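Protein A52 (Vaccinia virus, PDB 2VVW) suppresses host innate immunity by binding TRAF6 and IRAK2, inhibiting NF-kappa-B signalling while activating p38 and inducing cytokines such as IL-10. Local coordinates at residues E27-R32 and Y124-I129; S101-C106 and L131-H136. All blocks are in the same frame, centred on the assembly; numbering follows the deposited sequence.

In the fold
Both contacts lie in the interior of the all-helical Bcl-2-like fold, their centres about 10 Å apart. Along the chain the segments come in the order 27-32, 101-106, 124-129, 131-136, so the two contacts interlock rather than follow one another. Helix 123-132 belongs to both: its 124-129 part meets helix 21-35 in contact 1, and its C-terminal end, with the turn beyond, meets helix 96-115 in contact 2. The contacts also touch directly. Phe-29 packs on Cys-106, while Ala-128 and Ile-129 lean on Met-102. One continuous apolar core thus joins three helices, and in contact 1 the far side of helix 21-35 faces a second subunit.

Contact 1 of 2, residues E27-R32 and Y124-I129; sequences EYFMYR and YCLRAI
In the helical core of this Bcl-2-like fold, residues 27-32 of helix 21-35 pack against residues 124-129 of helix 123-132 through one aromatic side chain, Phe-29, which is received by Cys-125, Leu-126 and Ile-129. The short segments run nearly antiparallel, at 153°, with their axes 10.1 Å apart at closest approach. Small Cys-125 leaves room for the broad Phe-29 ring opposite it, and the CA atoms of these two residues are the nearest pair. CB of Cys-125 stands over one face of the Phe-29 ring, 3.8 Å from CG, in a CH-pi contact displaced toward the rim. Its sulfur approaches obliquely: chi1 of -58° sets SG beside the backbone N, from where it reaches the CD1 side of the Phe-29 ring, 4.1 Å from CD1. The opposite face of the Phe-29 ring is taken by its sequence neighbour Tyr-28, whose CD2 sits above it, so the phenyl group is held between two layers. Two branched side chains come in obliquely: CG1 of Ile-129 lies 4.0 Å from CE2 of Phe-29, and CD2 of Leu-126 is 4.3 Å from CD2 of the same ring. Behind the ring, Tyr-28 is tied down by its hydroxyl, which accepts a bent hydrogen bond (136°) from NH1 of Arg-32 at 2.8 Å. Arg-32 in turn makes salt bridges with Asp-52 and Asp-111. On the far side of the helix, Glu-27 pairs with Lys-123 of the second subunit, and Met-30 packs on Met-30 of that subunit. Chemically, residues 27-32 and 124-129 are joined by dispersion, CH-pi and sulfur-aromatic forces, whereas the charges behind them probably hold the Tyr-28 backing in place.

Contact 2 of 2, residues S101-C106 and L131-H136; sequences SMIGLC and LFINDH
Met-102 lies along the Phe-132 ring where helix 123-132 ends, and Ile-103 meets Ile-133 just beyond. Met-102 starts with CG anti to the backbone N (chi1 -175°), which puts CG over the ring; the bend at chi2, -95°, then turns SD and CE back alongside Phe-132 CB. CG is 3.7 Å from CD2 of Phe-132, over one face and offset toward the rim, in a CH-pi contact. Sulfur follows obliquely, giving a Met-aromatic contact with SD 4.0 Å from CD2 of Phe-132, and CE reaches CB of Phe-132 at the same separation. Thioether and benzyl group lie side by side, running opposite ways. Phe-132, its CG likewise anti to N, offers a flat face on which the thioether can lie. An unbranched, flexible thioether suits this place because it can follow a ring as well as the aliphatic group beside it. That group is CD1 of Ile-133, 4.0 Å from SD of Met-102. Ile-133, where the backbone turns extended as the helix ends, carries CG1 at the in-plane edge of the Phe-132 ring and sends its extended CD1 branch (chi2 -173°) inward. There CD1 touches CG1 of Ile-103 at 3.7 Å, the two isoleucines crossing at about a right angle. Beta-branching suits the extended backbone of Ile-133, whose apolar side chain is buried against Met-102 and Ile-103. Next, Asn-134 is the N-cap of helix 135-153, its OD1 bonding to N of Met-137. The contact thus joins helix 96-115 to the end of helix 123-132 and the turn into helix 135-153, while Ile-103, apolar throughout, also touches Leu-25 and Phe-29 of helix 21-35 and Phe-51 of helix 51-59.

Contact 1 of 2, residues E27-R32 and Y124-I129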
loop_
_atom_site.group_PDB
_atom_site.type_symbol
_atom_site.label_atom_id
_atom_site.label_comp_id
_atom_site.label_asym_id
_atom_site.label_seq_id
_atom_site.Cartn_x
_atom_site.Cartn_y
_atom_site.Cartn_z
ATOM N N GLU A 27 -4.935 -3.140 -3.701
ATOM C CA GLU A 27 -3.592 -3.708 -3.655
ATOM C C GLU A 27 -2.945 -3.722 -5.024
ATOM O O GLU A 27 -1.738 -3.513 -5.140
ATOM C CB GLU A 27 -3.612 -5.114 -3.036
ATOM C CG GLU A 27 -3.929 -5.090 -1.551
ATOM C CD GLU A 27 -3.455 -6.298 -0.765
ATOM O OE1 GLU A 27 -2.794 -7.213 -1.329
ATOM O OE2 GLU A 27 -3.765 -6.319 0.451
ATOM N N TYR A 28 -3.739 -3.980 -6.064
ATOM C CA TYR A 28 -3.239 -3.936 -7.446
ATOM C C TYR A 28 -2.670 -2.557 -7.809
ATOM O O TYR A 28 -1.542 -2.419 -8.284
ATOM C CB TYR A 28 -4.374 -4.293 -8.408
ATOM C CG TYR A 28 -3.982 -4.225 -9.857
ATOM C CD1 TYR A 28 -3.115 -5.182 -10.407
ATOM C CD2 TYR A 28 -4.447 -3.203 -10.678
ATOM C CE1 TYR A 28 -2.740 -5.135 -11.723
ATOM C CE2 TYR A 28 -4.080 -3.148 -12.014
ATOM C CZ TYR A 28 -3.219 -4.116 -12.531
ATOM O OH TYR A 28 -2.847 -4.076 -13.854
ATOM N N PHE A 29 -3.449 -1.522 -7.562
ATOM C CA PHE A 29 -2.972 -0.168 -7.816
ATOM C C PHE A 29 -1.823 0.260 -6.914
ATOM O O PHE A 29 -0.899 0.930 -7.377
ATOM C CB PHE A 29 -4.128 0.829 -7.803
ATOM C CG PHE A 29 -5.071 0.643 -8.955
ATOM C CD1 PHE A 29 -4.623 0.740 -10.259
ATOM C CD2 PHE A 29 -6.398 0.357 -8.746
ATOM C CE1 PHE A 29 -5.493 0.566 -11.321
ATOM C CE2 PHE A 29 -7.262 0.175 -9.809
ATOM C CZ PHE A 29 -6.814 0.275 -11.085
ATOM N N MET A 30 -1.833 -0.192 -5.662
ATOM C CA MET A 30 -0.733 0.092 -4.744
ATOM C C MET A 30 0.541 -0.538 -5.270
ATOM O O MET A 30 1.542 0.136 -5.419
ATOM C CB MET A 30 -1.052 -0.467 -3.360
ATOM C CG MET A 30 0.053 -0.395 -2.345
ATOM S SD MET A 30 -0.407 -1.299 -0.858
ATOM C CE MET A 30 -0.193 -3.023 -1.389
ATOM N N TYR A 31 0.486 -1.827 -5.579
ATOM C CA TYR A 31 1.705 -2.538 -5.973
ATOM C C TYR A 31 2.223 -2.112 -7.357
ATOM O O TYR A 31 3.445 -1.952 -7.557
ATOM C CB TYR A 31 1.489 -4.050 -5.919
ATOM C CG TYR A 31 1.561 -4.662 -4.534
ATOM C CD1 TYR A 31 2.733 -4.591 -3.780
ATOM C CD2 TYR A 31 0.462 -5.345 -3.980
ATOM C CE1 TYR A 31 2.824 -5.147 -2.506
ATOM C CE2 TYR A 31 0.554 -5.933 -2.688
ATOM C CZ TYR A 31 1.724 -5.814 -1.963
ATOM O OH TYR A 31 1.842 -6.393 -0.723
ATOM N N ARG A 32 1.314 -1.958 -8.318
ATOM C CA ARG A 32 1.699 -1.507 -9.645
ATOM C C ARG A 32 2.168 -0.046 -9.598
ATOM O O ARG A 32 3.197 0.314 -10.186
ATOM C CB ARG A 32 0.553 -1.677 -10.635
ATOM C CG ARG A 32 0.928 -1.272 -12.054
ATOM C CD ARG A 32 -0.045 -1.828 -13.084
ATOM N NE ARG A 32 0.232 -1.278 -14.410
ATOM C CZ ARG A 32 -0.212 -1.791 -15.552
ATOM N NH1 ARG A 32 -0.947 -2.885 -15.556
ATOM N NH2 ARG A 32 0.107 -1.211 -16.701
ATOM N N TYR A 124 -5.482 8.209 -6.392
ATOM C CA TYR A 124 -6.527 8.736 -7.284
ATOM C C TYR A 124 -7.184 7.639 -8.136
ATOM O O TYR A 124 -8.323 7.795 -8.560
ATOM C CB TYR A 124 -5.975 9.853 -8.184
ATOM C CG TYR A 124 -5.832 11.150 -7.452
ATOM C CD1 TYR A 124 -6.862 12.079 -7.461
ATOM C CD2 TYR A 124 -4.685 11.436 -6.704
ATOM C CE1 TYR A 124 -6.752 13.277 -6.779
ATOM C CE2 TYR A 124 -4.569 12.633 -6.008
ATOM C CZ TYR A 124 -5.604 13.550 -6.053
ATOM O OH TYR A 124 -5.510 14.741 -5.368
ATOM N N CYS A 125 -6.449 6.557 -8.421
ATOM C CA CYS A 125 -7.050 5.389 -9.065
ATOM C C CYS A 125 -8.231 4.865 -8.255
ATOM O O CYS A 125 -9.255 4.512 -8.820
ATOM C CB CYS A 125 -6.033 4.287 -9.266
ATOM S SG CYS A 125 -4.616 4.800 -10.242
ATOM N N LEU A 126 -8.098 4.837 -6.933
ATOM C CA LEU A 126 -9.176 4.337 -6.082
ATOM C C LEU A 126 -10.350 5.281 -6.126
ATOM O O LEU A 126 -11.510 4.831 -6.159
ATOM C CB LEU A 126 -8.737 4.151 -4.621
ATOM C CG LEU A 126 -7.383 3.482 -4.358
ATOM C CD1 LEU A 126 -7.043 3.451 -2.847
ATOM C CD2 LEU A 126 -7.364 2.111 -4.965
ATOM N N ARG A 127 -10.074 6.590 -6.093
ATOM C CA ARG A 127 -11.158 7.582 -6.159
ATOM C C ARG A 127 -11.912 7.401 -7.475
ATOM O O ARG A 127 -13.119 7.429 -7.507
ATOM C CB ARG A 127 -10.610 9.015 -6.035
ATOM C CG ARG A 127 -11.679 10.080 -5.804
ATOM C CD ARG A 127 -11.113 11.502 -5.714
ATOM N NE ARG A 127 -10.038 11.666 -4.734
ATOM C CZ ARG A 127 -9.519 12.846 -4.377
ATOM N NH1 ARG A 127 -9.978 13.976 -4.905
ATOM N NH2 ARG A 127 -8.537 12.905 -3.484
ATOM N N ALA A 128 -11.177 7.203 -8.557
ATOM C CA ALA A 128 -11.789 7.016 -9.878
ATOM C C ALA A 128 -12.700 5.781 -9.913
ATOM O O ALA A 128 -13.823 5.857 -10.412
ATOM C CB ALA A 128 -10.686 6.893 -10.952
ATOM N N ILE A 129 -12.203 4.655 -9.381
ATOM C CA ILE A 129 -12.959 3.381 -9.331
ATOM C C ILE A 129 -14.254 3.556 -8.579
ATOM O O ILE A 129 -15.304 3.109 -9.031
ATOM C CB ILE A 129 -12.136 2.221 -8.651
ATOM C CG1 ILE A 129 -10.943 1.808 -9.514
ATOM C CG2 ILE A 129 -13.014 1.001 -8.357
ATOM C CD1 ILE A 129 -11.270 1.324 -10.879
#

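Contact 2 of 2, residues S101-C106 and L131-H136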
loop_
_atom_site.group_PDB
_atom_site.type_symbol
_atom_site.label_atom_id
_atom_site.label_comp_id
_atom_site.label_asym_id
_atom_site.label_seq_id
_atom_site.Cartn_x
_atom_site.Cartn_y
_atom_site.Cartn_z
ATOM N N SER A 101 -12.358 -1.765 -18.878
ATOM C CA SER A 101 -11.457 -0.865 -19.625
ATOM C C SER A 101 -10.965 0.263 -18.718
ATOM O O SER A 101 -9.815 0.692 -18.779
ATOM C CB SER A 101 -12.157 -0.245 -20.840
ATOM O OG SER A 101 -12.493 -1.204 -21.829
ATOM N N MET A 102 -11.859 0.751 -17.876
ATOM C CA MET A 102 -11.530 1.823 -16.967
ATOM C C MET A 102 -10.479 1.391 -15.940
ATOM O O MET A 102 -9.597 2.177 -15.594
ATOM C CB MET A 102 -12.804 2.322 -16.310
ATOM C CG MET A 102 -12.604 3.503 -15.435
ATOM S SD MET A 102 -12.393 2.934 -13.745
ATOM C CE MET A 102 -11.890 4.494 -12.993
ATOM N N ILE A 103 -10.538 0.138 -15.485
ATOM C CA ILE A 103 -9.527 -0.375 -14.565
ATOM C C ILE A 103 -8.182 -0.401 -15.289
ATOM O O ILE A 103 -7.166 0.034 -14.748
ATOM C CB ILE A 103 -9.891 -1.774 -14.026
ATOM C CG1 ILE A 103 -10.996 -1.678 -12.970
ATOM C CG2 ILE A 103 -8.689 -2.463 -13.405
ATOM C CD1 ILE A 103 -11.687 -3.041 -12.685
ATOM N N GLY A 104 -8.184 -0.862 -16.526
ATOM C CA GLY A 104 -6.960 -0.854 -17.326
ATOM C C GLY A 104 -6.398 0.538 -17.567
ATOM O O GLY A 104 -5.189 0.708 -17.656
ATOM N N LEU A 105 -7.289 1.523 -17.685
ATOM C CA LEU A 105 -6.909 2.917 -17.896
ATOM C C LEU A 105 -6.206 3.457 -16.654
ATOM O O LEU A 105 -5.158 4.074 -16.753
ATOM C CB LEU A 105 -8.154 3.755 -18.202
ATOM C CG LEU A 105 -7.985 5.272 -18.354
ATOM C CD1 LEU A 105 -7.360 5.607 -19.697
ATOM C CD2 LEU A 105 -9.336 5.971 -18.171
ATOM N N CYS A 106 -6.801 3.225 -15.490
ATOM C CA CYS A 106 -6.187 3.585 -14.206
ATOM C C CYS A 106 -4.777 3.026 -14.106
ATOM O O CYS A 106 -3.845 3.723 -13.699
ATOM C CB CYS A 106 -7.039 3.044 -13.056
ATOM S SG CYS A 106 -8.555 3.958 -12.890
ATOM N N LEU A 131 -15.967 6.304 -8.235
ATOM C CA LEU A 131 -16.879 7.152 -9.035
ATOM C C LEU A 131 -17.545 6.371 -10.161
ATOM O O LEU A 131 -18.679 6.655 -10.547
ATOM C CB LEU A 131 -16.134 8.331 -9.696
ATOM C CG LEU A 131 -15.800 9.592 -8.906
ATOM C CD1 LEU A 131 -14.916 10.482 -9.775
ATOM C CD2 LEU A 131 -17.070 10.327 -8.470
ATOM N N PHE A 132 -16.816 5.409 -10.706
ATOM C CA PHE A 132 -17.172 4.791 -11.979
ATOM C C PHE A 132 -17.788 3.389 -11.845
ATOM O O PHE A 132 -18.686 3.029 -12.620
ATOM C CB PHE A 132 -15.908 4.741 -12.839
ATOM C CG PHE A 132 -16.161 4.556 -14.314
ATOM C CD1 PHE A 132 -16.293 5.648 -15.153
ATOM C CD2 PHE A 132 -16.230 3.282 -14.871
ATOM C CE1 PHE A 132 -16.511 5.472 -16.524
ATOM C CE2 PHE A 132 -16.439 3.102 -16.234
ATOM C CZ PHE A 132 -16.586 4.196 -17.063
ATOM N N ILE A 133 -17.299 2.612 -10.875
ATOM C CA ILE A 133 -17.652 1.191 -10.715
ATOM C C ILE A 133 -18.373 0.941 -9.395
ATOM O O ILE A 133 -17.774 1.005 -8.326
ATOM C CB ILE A 133 -16.381 0.299 -10.775
ATOM C CG1 ILE A 133 -15.476 0.754 -11.915
ATOM C CG2 ILE A 133 -16.764 -1.163 -10.960
ATOM C CD1 ILE A 133 -14.290 -0.158 -12.169
ATOM N N ASN A 134 -19.674 0.682 -9.464
ATOM C CA ASN A 134 -20.446 0.364 -8.267
ATOM C C ASN A 134 -20.275 -1.099 -7.875
ATOM O O ASN A 134 -19.642 -1.861 -8.592
ATOM C CB ASN A 134 -21.933 0.742 -8.446
ATOM C CG ASN A 134 -22.654 -0.087 -9.525
ATOM O OD1 ASN A 134 -22.243 -1.198 -9.870
ATOM N ND2 ASN A 134 -23.762 0.449 -10.028
ATOM N N ASP A 135 -20.865 -1.495 -6.748
ATOM C CA ASP A 135 -20.690 -2.859 -6.219
ATOM C C ASP A 135 -21.289 -3.943 -7.124
ATOM O O ASP A 135 -20.752 -5.042 -7.231
ATOM C CB ASP A 135 -21.265 -2.952 -4.796
ATOM C CG ASP A 135 -20.412 -2.204 -3.779
ATOM O OD1 ASP A 135 -19.243 -1.897 -4.091
ATOM O OD2 ASP A 135 -20.904 -1.920 -2.676
ATOM N N HIS A 136 -22.389 -3.609 -7.784
ATOM C CA HIS A 136 -22.988 -4.484 -8.790
ATOM C C HIS A 136 -21.990 -4.812 -9.892
ATOM O O HIS A 136 -21.802 -5.975 -10.253
ATOM C CB HIS A 136 -24.234 -3.818 -9.379
ATOM C CG HIS A 136 -24.938 -4.648 -10.404
ATOM N ND1 HIS A 136 -25.854 -5.623 -10.072
ATOM C CD2 HIS A 136 -24.877 -4.634 -11.758
ATOM C CE1 HIS A 136 -26.325 -6.177 -11.176
ATOM N NE2 HIS A 136 -25.741 -5.602 -12.212
#